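Local coordinates for protein adenylosuccinate lyase (Francisella tularensis subsp. tularensis SCHU S4, PDB 4EEI) that probably catalyses two beta-eliminations of purine biosynthesis, releasing fumarate from adenylosuccinate to leave AMP and from the succinyl-carboxamide ribotide on the route to IMP, at residues S11-A15 against D16-Y20; M38-K41 against G42-A45; I189-T192 against E193-K196; V336-D339 against I340-R344; R346-S349 against A350-S353. One frame throughout, in Å; residues are numbered along the deposited sequence.

Contact 1 (S11-A15 against D16-Y20); sequences SKIWA and DENKY
Asn18 reaches back along the chain, past the N-cap residue Ala15, and hands its side-chain amide to the carbonyl of Ile13. The bond from ND2 to Ile13 O is 2.8 Å long and close to straight, at 165°. It lies in the carbonyl plane on a lone pair of the oxygen, and the oxygen in turn lies almost in the Asn18 amide plane. With CG anti to the backbone N (chi1 -173°), the Asn18 side chain runs beside that of Ile13 and points the same way. Ile13 CG2 also lies 3.8 Å from Asn18 ND2, beside the amide. Gln105 NE2 is a second donor to Ile13 O, while Lys22 NZ donates to Asn18 OD1 and helps to fix which way round the amide sits.

The backbone bond that starts the second helix is Lys19 N to Ala15 O, 3.0 Å.

Waters bridge the two segments, mostly at backbone atoms. One donates to Lys12 O at 2.5 Å and accepts from Asn18 N. Two others donate to Trp14 O: one of them also accepts from Lys19 NZ, the other also donates to Asp16 OD1. Lys12 NZ and Glu17 OE2 stay 5.1 Å apart, with a water between them that is held only weakly by the lysine.

The Trp14 ring packs on helices 94-131 and 304-333, and Lys19 touches Arg310 of the AMP site. Two successive helices, 8-14 and 16-33, meet here at a tight junction where Ala15 is the N-cap residue of the second.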
# COMPACT_ATOMS: atom_id res chain seq x y z
N SER B 11 -2.22 0.76 25.90
CA SER B 11 -3.65 0.55 25.65
C SER B 11 -4.49 1.40 26.62
O SER B 11 -5.60 1.80 26.28
CB SER B 11 -4.01 -0.93 25.71
OG SER B 11 -3.67 -1.47 26.96
N LYS B 12 -3.94 1.68 27.79
CA LYS B 12 -4.63 2.51 28.78
C LYS B 12 -4.86 3.92 28.24
O LYS B 12 -5.90 4.52 28.46
CB LYS B 12 -3.82 2.57 30.08
CG LYS B 12 -4.50 3.35 31.19
CD LYS B 12 -3.73 3.23 32.50
CE LYS B 12 -4.42 4.00 33.62
NZ LYS B 12 -4.17 5.47 33.51
N ILE B 13 -3.88 4.43 27.50
CA ILE B 13 -3.99 5.76 26.92
C ILE B 13 -5.17 5.83 25.95
O ILE B 13 -5.89 6.82 25.90
CB ILE B 13 -2.70 6.16 26.18
CG1 ILE B 13 -1.57 6.43 27.17
CG2 ILE B 13 -2.95 7.38 25.31
CD1 ILE B 13 -0.19 6.39 26.56
N TRP B 14 -5.35 4.76 25.18
CA TRP B 14 -6.40 4.70 24.18
C TRP B 14 -7.70 4.10 24.67
O TRP B 14 -8.69 4.02 23.92
CB TRP B 14 -5.90 3.99 22.93
CG TRP B 14 -4.71 4.69 22.32
CD1 TRP B 14 -3.37 4.42 22.54
CD2 TRP B 14 -4.73 5.83 21.39
NE1 TRP B 14 -2.58 5.28 21.82
CE2 TRP B 14 -3.33 6.15 21.11
CE3 TRP B 14 -5.73 6.57 20.78
CZ2 TRP B 14 -2.97 7.17 20.26
CZ3 TRP B 14 -5.35 7.61 19.92
CH2 TRP B 14 -4.01 7.90 19.67
N ALA B 15 -7.72 3.67 25.93
CA ALA B 15 -8.92 3.12 26.54
C ALA B 15 -9.98 4.20 26.74
O ALA B 15 -9.64 5.38 26.89
CB ALA B 15 -8.59 2.46 27.87
N ASP B 16 -11.26 3.82 26.71
CA ASP B 16 -12.33 4.81 26.80
C ASP B 16 -12.14 5.78 27.97
O ASP B 16 -12.43 6.97 27.85
CB ASP B 16 -13.70 4.13 26.92
CG ASP B 16 -14.23 3.63 25.59
OD1 ASP B 16 -13.64 3.92 24.54
OD2 ASP B 16 -15.28 2.95 25.61
N GLU B 17 -11.65 5.28 29.10
CA GLU B 17 -11.53 6.16 30.27
C GLU B 17 -10.58 7.35 30.04
O GLU B 17 -10.89 8.48 30.40
CB GLU B 17 -11.09 5.40 31.52
CG GLU B 17 -10.96 6.33 32.73
CD GLU B 17 -10.45 5.63 33.98
OE1 GLU B 17 -11.27 5.37 34.88
OE2 GLU B 17 -9.23 5.35 34.05
N ASN B 18 -9.42 7.08 29.45
CA ASN B 18 -8.49 8.17 29.18
C ASN B 18 -8.94 9.02 28.00
O ASN B 18 -8.67 10.23 27.95
CB ASN B 18 -7.06 7.66 28.95
CG ASN B 18 -6.07 8.79 28.83
OD1 ASN B 18 -5.87 9.55 29.78
ND2 ASN B 18 -5.45 8.93 27.66
N LYS B 19 -9.61 8.40 27.03
CA LYS B 19 -10.16 9.16 25.91
C LYS B 19 -11.07 10.27 26.43
O LYS B 19 -10.95 11.42 26.02
CB LYS B 19 -10.93 8.25 24.93
CG LYS B 19 -11.50 9.01 23.73
CD LYS B 19 -12.96 8.66 23.45
CE LYS B 19 -13.10 7.31 22.78
NZ LYS B 19 -12.22 7.18 21.57
N TYR B 20 -11.97 9.92 27.34
CA TYR B 20 -12.88 10.91 27.92
C TYR B 20 -12.19 11.85 28.89
O TYR B 20 -12.55 13.02 29.00
CB TYR B 20 -14.07 10.22 28.61
CG TYR B 20 -14.91 9.37 27.68
CD1 TYR B 20 -15.29 9.85 26.43
CD2 TYR B 20 -15.30 8.10 28.04
CE1 TYR B 20 -16.05 9.07 25.57
CE2 TYR B 20 -16.05 7.32 27.20
CZ TYR B 20 -16.43 7.80 25.97
OH TYR B 20 -17.18 7.00 25.14
O HOH W 1 -7.84 4.40 30.03
O HOH W 2 -7.22 5.93 32.21
O HOH W 3 -9.19 6.54 22.36
O HOH W 4 -11.39 3.68 23.22

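Contact 2 (M38-K41 against G42-A45); sequences MVPK and GTAA
Two first torsions bring Thr43 over the turn and a Val39 methyl against it: Thr43 OG1 stands anti to its own carbonyl carbon (chi1 -60°), which swings the hydroxyl back toward Pro40, and Val39 has CG1 opposite its backbone N (chi1 -172°), which brings that methyl to 3.7 Å from Thr43 OG1. Thr43 OG1 donates to Pro40 O at 2.8 Å, tilted 30° from the carbonyl plane. The same Pro40 O also takes a weak bond from Thr43 N, 3.3 Å long, which closes the type II beta turn from Pro40 to Thr43. Pro40 CB also lies 3.7 Å from Thr43 OG1.

Gly42, the N-cap residue of helix 43-50, adopts a positive phi, where a CB would run into Lys41 O. Around the turn, Glu35 accepts from Gly42 N and Ala44 N through its two carboxylate oxygens, while Lys41 NZ makes a salt bridge with Asp36. Leu31 of helix 16-33 packs against both Val39 and Thr43.

One carbonyl oxygen thus receives two donors from a single residue, and Thr43 ties its side chain and its backbone to the same point of the turn; the hydroxyl bond is the shorter, and the N-H bond is weak.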
# COMPACT_ATOMS: atom_id res chain seq x y z
N MET B 38 -17.58 35.50 29.36
CA MET B 38 -18.95 35.41 29.84
C MET B 38 -19.11 34.39 30.96
O MET B 38 -20.13 34.35 31.63
CB MET B 38 -19.90 35.08 28.68
CG MET B 38 -19.84 33.63 28.22
SD MET B 38 -18.45 33.32 27.12
CE MET B 38 -18.94 34.28 25.69
N VAL B 39 -18.09 33.55 31.15
CA VAL B 39 -18.15 32.50 32.16
C VAL B 39 -17.66 33.00 33.51
O VAL B 39 -16.57 33.58 33.61
CB VAL B 39 -17.31 31.28 31.74
CG1 VAL B 39 -17.54 30.13 32.71
CG2 VAL B 39 -17.64 30.86 30.32
N PRO B 40 -18.46 32.78 34.55
CA PRO B 40 -18.10 33.22 35.90
C PRO B 40 -16.75 32.63 36.31
O PRO B 40 -16.51 31.44 36.06
CB PRO B 40 -19.21 32.62 36.76
CG PRO B 40 -20.39 32.55 35.84
CD PRO B 40 -19.81 32.18 34.50
N LYS B 41 -15.89 33.45 36.91
CA LYS B 41 -14.57 32.97 37.35
C LYS B 41 -14.73 31.80 38.31
O LYS B 41 -15.60 31.83 39.18
CB LYS B 41 -13.80 34.09 38.05
CG LYS B 41 -13.59 35.34 37.20
CD LYS B 41 -12.71 35.06 36.00
CE LYS B 41 -12.40 36.34 35.22
NZ LYS B 41 -11.38 36.11 34.16
N GLY B 42 -13.90 30.77 38.14
CA GLY B 42 -13.92 29.62 39.04
C GLY B 42 -14.69 28.42 38.52
O GLY B 42 -14.59 27.33 39.08
N THR B 43 -15.44 28.60 37.43
CA THR B 43 -16.32 27.55 36.94
C THR B 43 -15.55 26.31 36.48
O THR B 43 -15.87 25.18 36.87
CB THR B 43 -17.21 28.06 35.79
OG1 THR B 43 -18.02 29.15 36.26
CG2 THR B 43 -18.11 26.95 35.28
N ALA B 44 -14.53 26.51 35.66
CA ALA B 44 -13.71 25.40 35.17
C ALA B 44 -13.03 24.66 36.33
O ALA B 44 -12.95 23.43 36.33
CB ALA B 44 -12.68 25.90 34.18
N ALA B 45 -12.54 25.40 37.31
CA ALA B 45 -11.85 24.78 38.44
C ALA B 45 -12.82 23.94 39.28
O ALA B 45 -12.44 22.89 39.82
CB ALA B 45 -11.18 25.83 39.29

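Contact 3 (I189-T192 against E193-K196); sequences ILTT and EDEK
Thr191 OG1 has two partners at the start of helix 192-202: it accepts from Asp194 N at 3.0 Å and donates to a water at 2.6 Å. Together with the return bond from Thr191 N to Asp194 OD2, 3.1 Å, this makes a capping box, with Thr191 as the N-cap residue. The bond from Asp194 N is fairly straight (161°); the return bond is bent, and its donor meets the oxygen from above the carboxylate plane. A chi1 of 65° places OG1 between the Thr191 backbone N and carbonyl carbon, where it can face the first turn of the helix. The water also donates to Glu193 OE1 and Asp194 OD1.

Behind the cap, regular helix bonds run from Glu195 N to Thr191 O and from Lys196 N to Thr192 O. The Asp194 carboxylate has a stronger partner outside, Arg37, in a salt bridge at OD2.

This helix end also meets the second subunit. Arg428 of that subunit forms a salt bridge with Glu195 OE1, which also bonds to Tyr187 OH of its own chain, and Glu421 of the second subunit is hydrogen-bonded to Thr192 OG1. A further water donates both to Thr192 O, at 2.6 Å, and to Glu195 OE1, at 2.8 Å.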
# COMPACT_ATOMS: atom_id res chain seq x y z
N ILE B 189 -18.57 32.02 17.52
CA ILE B 189 -18.75 32.35 18.93
C ILE B 189 -17.41 32.62 19.61
O ILE B 189 -17.24 33.59 20.35
CB ILE B 189 -19.48 31.21 19.66
CG1 ILE B 189 -20.78 30.85 18.95
CG2 ILE B 189 -19.73 31.59 21.11
CD1 ILE B 189 -21.73 32.02 18.81
N LEU B 190 -16.45 31.74 19.37
CA LEU B 190 -15.13 31.84 19.97
C LEU B 190 -14.29 32.90 19.26
O LEU B 190 -14.65 33.34 18.16
CB LEU B 190 -14.43 30.49 19.91
CG LEU B 190 -15.23 29.33 20.48
CD1 LEU B 190 -14.50 27.99 20.28
CD2 LEU B 190 -15.53 29.57 21.95
N THR B 191 -13.19 33.31 19.88
CA THR B 191 -12.27 34.26 19.28
C THR B 191 -10.91 33.60 19.21
O THR B 191 -10.67 32.62 19.92
CB THR B 191 -12.12 35.54 20.12
OG1 THR B 191 -11.52 35.22 21.38
CG2 THR B 191 -13.47 36.23 20.35
N THR B 192 -10.00 34.12 18.38
CA THR B 192 -8.65 33.54 18.33
C THR B 192 -7.92 33.73 19.66
O THR B 192 -7.03 32.95 20.01
CB THR B 192 -7.81 34.09 17.17
OG1 THR B 192 -7.86 35.52 17.18
CG2 THR B 192 -8.33 33.56 15.83
N GLU B 193 -8.29 34.77 20.40
CA GLU B 193 -7.74 35.00 21.73
C GLU B 193 -8.15 33.89 22.70
O GLU B 193 -7.33 33.40 23.49
CB GLU B 193 -8.18 36.36 22.25
CG GLU B 193 -7.66 36.70 23.64
CD GLU B 193 -8.19 38.03 24.17
OE1 GLU B 193 -9.43 38.17 24.33
OE2 GLU B 193 -7.37 38.95 24.41
N ASP B 194 -9.43 33.50 22.66
CA ASP B 194 -9.89 32.39 23.50
C ASP B 194 -9.13 31.13 23.15
O ASP B 194 -8.62 30.43 24.03
CB ASP B 194 -11.38 32.11 23.28
CG ASP B 194 -12.25 33.29 23.61
OD1 ASP B 194 -11.90 34.06 24.52
OD2 ASP B 194 -13.31 33.43 22.94
N GLU B 195 -9.08 30.84 21.86
CA GLU B 195 -8.40 29.66 21.36
C GLU B 195 -6.96 29.62 21.85
O GLU B 195 -6.49 28.60 22.34
CB GLU B 195 -8.43 29.66 19.84
CG GLU B 195 -7.70 28.49 19.22
CD GLU B 195 -7.82 28.48 17.71
OE1 GLU B 195 -7.61 29.54 17.09
OE2 GLU B 195 -8.11 27.39 17.16
N LYS B 196 -6.27 30.75 21.73
CA LYS B 196 -4.86 30.84 22.12
C LYS B 196 -4.66 30.59 23.63
O LYS B 196 -3.72 29.89 24.04
CB LYS B 196 -4.32 32.22 21.73
CG LYS B 196 -2.81 32.37 21.85
CD LYS B 196 -2.11 31.37 20.95
CE LYS B 196 -0.60 31.55 20.99
NZ LYS B 196 -0.06 31.49 22.38
O HOH W 5 -11.74 36.93 23.26
O HOH W 6 -5.84 31.35 18.28

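Contact 4 (V336-D339 against I340-R344); sequences VQRD and IIEDR. With EDO (1,2-ethanediol), chain R; EDO (1,2-ethanediol), chain Z.
Arg338 and Glu342, one helical turn apart, carry this contact through a salt bridge: Arg338 NE donates to Glu342 OE1 at 3.0 Å, with a weak second bond from NH2 to OE2. The carboxylate comes to the guanidinium edge, but the two planes are 67° apart, and NE meets OE1 from well above the carboxylate plane. Arg338 CG is anti to its backbone N (chi1 179°) and Glu342 CG anti to its carbonyl carbon (chi1 -59°), which brings the carboxylate back to NE. A water joins Arg338 NH2 to Glu342 OE2, and another donates to Glu342 OE1 and Asp339 OD1.

Besides the salt bridge, Val336 CG1 presses on Ile341 CD1 at 3.5 Å, a tight carbon contact, and Ile340 CD1 lies 3.3 Å from Gln337 NE2, which bonds to Phe249 O.

Underneath, helix 338-346 starts with Gln337 as N-cap; Ile341 N bonds to Gln337 O at 3.1 Å, and Glu342 N to Arg338 O at 2.9 Å. An ethanediol, probably from the crystallisation liquor, accepts at O1 from Ile340 N.

Farther out, Glu133 is a second salt-bridge partner of Arg338. The Arg338 bridge, the Ile135 N-H donated to OE2 and the two waters probably favour the ionised form of buried Glu342.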
# COMPACT_ATOMS: atom_id res chain seq x y z
N VAL B 336 26.56 -13.72 20.32
CA VAL B 336 27.41 -13.59 19.14
C VAL B 336 28.50 -14.67 19.19
O VAL B 336 29.25 -14.79 20.18
CB VAL B 336 28.01 -12.18 19.05
CG1 VAL B 336 28.93 -12.07 17.85
CG2 VAL B 336 26.90 -11.12 18.95
N GLN B 337 28.59 -15.49 18.14
CA GLN B 337 29.51 -16.63 18.19
C GLN B 337 30.83 -16.31 17.49
O GLN B 337 31.03 -16.61 16.31
CB GLN B 337 28.87 -17.90 17.63
CG GLN B 337 27.56 -18.25 18.32
CD GLN B 337 27.15 -19.68 18.11
OE1 GLN B 337 27.26 -20.50 19.01
NE2 GLN B 337 26.68 -20.00 16.91
N ARG B 338 31.72 -15.68 18.24
CA ARG B 338 32.92 -15.10 17.67
C ARG B 338 33.81 -16.06 16.89
O ARG B 338 34.27 -15.74 15.80
CB ARG B 338 33.76 -14.43 18.76
CG ARG B 338 35.02 -13.84 18.19
CD ARG B 338 35.80 -13.07 19.22
NE ARG B 338 36.84 -12.28 18.57
CZ ARG B 338 37.46 -11.26 19.13
NH1 ARG B 338 37.15 -10.89 20.36
NH2 ARG B 338 38.39 -10.60 18.45
N ASP B 339 34.06 -17.24 17.45
CA ASP B 339 34.94 -18.18 16.77
C ASP B 339 34.37 -18.67 15.43
O ASP B 339 35.12 -18.84 14.47
CB ASP B 339 35.31 -19.35 17.69
CG ASP B 339 36.26 -18.93 18.80
OD1 ASP B 339 37.02 -17.95 18.60
OD2 ASP B 339 36.24 -19.58 19.86
N ILE B 340 33.06 -18.88 15.37
CA ILE B 340 32.42 -19.24 14.10
C ILE B 340 32.57 -18.11 13.09
O ILE B 340 32.89 -18.34 11.92
CB ILE B 340 30.93 -19.56 14.30
CG1 ILE B 340 30.77 -20.93 14.98
CG2 ILE B 340 30.18 -19.55 12.95
CD1 ILE B 340 29.38 -21.18 15.52
N ILE B 341 32.35 -16.88 13.55
CA ILE B 341 32.41 -15.70 12.70
C ILE B 341 33.81 -15.53 12.11
O ILE B 341 33.96 -15.35 10.90
CB ILE B 341 32.06 -14.45 13.50
CG1 ILE B 341 30.57 -14.45 13.85
CG2 ILE B 341 32.39 -13.20 12.72
CD1 ILE B 341 30.20 -13.44 14.91
N GLU B 342 34.83 -15.60 12.96
CA GLU B 342 36.18 -15.32 12.52
C GLU B 342 36.82 -16.50 11.78
O GLU B 342 37.68 -16.31 10.92
CB GLU B 342 37.03 -14.86 13.71
CG GLU B 342 36.47 -13.60 14.37
CD GLU B 342 37.43 -12.93 15.34
OE1 GLU B 342 38.03 -13.62 16.20
OE2 GLU B 342 37.59 -11.69 15.25
N ASP B 343 36.40 -17.71 12.11
CA ASP B 343 36.90 -18.89 11.39
C ASP B 343 36.43 -18.88 9.93
O ASP B 343 37.12 -19.38 9.04
CB ASP B 343 36.45 -20.18 12.08
CG ASP B 343 37.31 -20.53 13.29
OD1 ASP B 343 38.41 -19.93 13.45
OD2 ASP B 343 36.90 -21.41 14.07
N ARG B 344 35.26 -18.31 9.70
CA ARG B 344 34.73 -18.20 8.34
C ARG B 344 35.59 -17.24 7.51
O ARG B 344 35.82 -17.48 6.32
CB ARG B 344 33.26 -17.76 8.39
CG ARG B 344 32.62 -17.52 7.04
CD ARG B 344 31.09 -17.48 7.15
NE ARG B 344 30.52 -18.82 7.27
CZ ARG B 344 29.71 -19.22 8.24
NH1 ARG B 344 29.36 -18.38 9.21
NH2 ARG B 344 29.25 -20.47 8.25
C1 EDO R . 31.75 -18.96 19.78
O1 EDO R . 32.15 -19.45 18.49
C2 EDO R . 32.82 -18.04 20.37
O2 EDO R . 32.20 -17.04 21.20
C1 EDO Z . 32.49 -21.15 6.21
O1 EDO Z . 32.38 -22.51 6.65
C2 EDO Z . 31.53 -20.86 5.06
O2 EDO Z . 30.17 -21.01 5.51
O HOH W 7 39.50 -9.83 15.87
O HOH W 8 38.63 -16.34 16.50

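Contact 5 (R346-S349 against A350-S353); sequences RSTS and AYLS
Thr348 packs closely on Tyr351: Thr348 OG1 sits at the ring edge, in the ring plane, 3.1 Å from Tyr351 CE1, and Thr348 O comes to 3.0 Å from the same carbon. Both oxygens therefore crowd one corner of the phenol ring, and the two side chains cross at about a right angle. The chi1 of Tyr351, 51°, puts CG between its backbone N and carbonyl carbon, and this turns the ring back over the preceding residues, so that the backbone carbon of Ser349 lies over one of its faces. Val345 O takes weak hydrogen bonds from both Thr348 OG1 and Tyr351 OH, tying the pair to the end of the preceding helix. Beyond them the ring meets that of Tyr418 with planes at about 85°, and Met137, Glu146 and Pro147 of the hairpin formed by strands 135-140 and 143-149 also touch it.

Tyr351 belongs to a type I beta turn from Ser349 to Leu352, part of the connection between helix 338-346 and helix 352-363. Leu352 N bonds to Ser349 O at 3.2 Å, the donor lying above the carbonyl plane, 50° out of it. Leu352 CB lies 3.4 Å from Ser349 O.

The other part of the contact is looser and open to solvent. Ser349 and Ala350, the first two residues of the turn, are exposed there, in contrast to the buried Tyr351 and Leu352 that follow them. Arg346, also exposed, makes a cation-pi contact with Phe411.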
# COMPACT_ATOMS: atom_id res chain seq x y z
N ARG B 346 38.79 -16.89 8.11
CA ARG B 346 39.98 -17.69 7.90
C ARG B 346 39.81 -18.69 6.76
O ARG B 346 40.75 -18.99 6.04
CB ARG B 346 40.34 -18.45 9.17
CG ARG B 346 40.84 -17.60 10.31
CD ARG B 346 41.26 -18.48 11.47
NE ARG B 346 42.05 -17.77 12.46
CZ ARG B 346 41.55 -17.24 13.57
NH1 ARG B 346 42.35 -16.61 14.42
NH2 ARG B 346 40.25 -17.35 13.84
N SER B 347 38.60 -19.21 6.62
CA SER B 347 38.33 -20.26 5.64
C SER B 347 38.25 -19.71 4.20
O SER B 347 38.20 -20.49 3.25
CB SER B 347 37.03 -21.00 5.99
OG SER B 347 35.89 -20.19 5.72
N THR B 348 38.25 -18.39 4.05
CA THR B 348 38.13 -17.80 2.72
C THR B 348 39.33 -16.91 2.38
O THR B 348 39.70 -16.03 3.16
CB THR B 348 36.82 -17.00 2.57
OG1 THR B 348 36.96 -15.72 3.21
CG2 THR B 348 35.66 -17.75 3.19
N SER B 349 39.92 -17.13 1.21
CA SER B 349 41.04 -16.30 0.75
C SER B 349 40.83 -15.58 -0.59
O SER B 349 41.74 -14.92 -1.09
CB SER B 349 42.32 -17.14 0.68
OG SER B 349 42.08 -18.38 0.05
N ALA B 350 39.64 -15.69 -1.17
CA ALA B 350 39.40 -15.20 -2.53
C ALA B 350 39.57 -13.68 -2.69
O ALA B 350 40.13 -13.21 -3.67
CB ALA B 350 38.02 -15.62 -3.02
N TYR B 351 39.09 -12.94 -1.70
CA TYR B 351 39.17 -11.48 -1.69
C TYR B 351 40.60 -10.94 -1.81
O TYR B 351 40.81 -9.80 -2.21
CB TYR B 351 38.51 -10.93 -0.42
CG TYR B 351 38.99 -11.56 0.86
CD1 TYR B 351 38.30 -12.62 1.44
CD2 TYR B 351 40.12 -11.08 1.51
CE1 TYR B 351 38.74 -13.19 2.62
CE2 TYR B 351 40.56 -11.65 2.68
CZ TYR B 351 39.87 -12.70 3.24
OH TYR B 351 40.31 -13.27 4.41
N LEU B 352 41.58 -11.76 -1.46
CA LEU B 352 42.96 -11.29 -1.43
C LEU B 352 43.52 -10.94 -2.81
O LEU B 352 44.44 -10.14 -2.92
CB LEU B 352 43.87 -12.32 -0.76
CG LEU B 352 43.78 -12.44 0.77
CD1 LEU B 352 44.81 -13.44 1.28
CD2 LEU B 352 43.98 -11.09 1.43
N SER B 353 42.96 -11.55 -3.85
CA SER B 353 43.42 -11.26 -5.21
C SER B 353 43.19 -9.80 -5.58
O SER B 353 44.07 -9.15 -6.15
CB SER B 353 42.73 -12.18 -6.22
OG SER B 353 43.14 -13.51 -6.03

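The five contacts follow one another along the chain and fall into two groups on opposite sides of its centre. Contacts 1, 2 and 3 form one group. Contacts 2 and 3 have centres 16 Å apart and nearest atoms about 5 Å apart, while the centre of contact 1 is 27 Å from that of contact 2 and 28 Å from that of contact 3. Contacts 4 and 5 adjoin in sequence, their centres 16 Å apart; centre to centre, contacts 2 and 5 are 80 Å apart. Contact 1 comes nearest the nucleotide, the Lys19 side chain being about 8 Å from bound AMP; the side chain of Leu190 in contact 3 is about 11 Å from a bound succinic acid. The side chain of Ile340 in contact 4 is about 8 Å from a potassium ion.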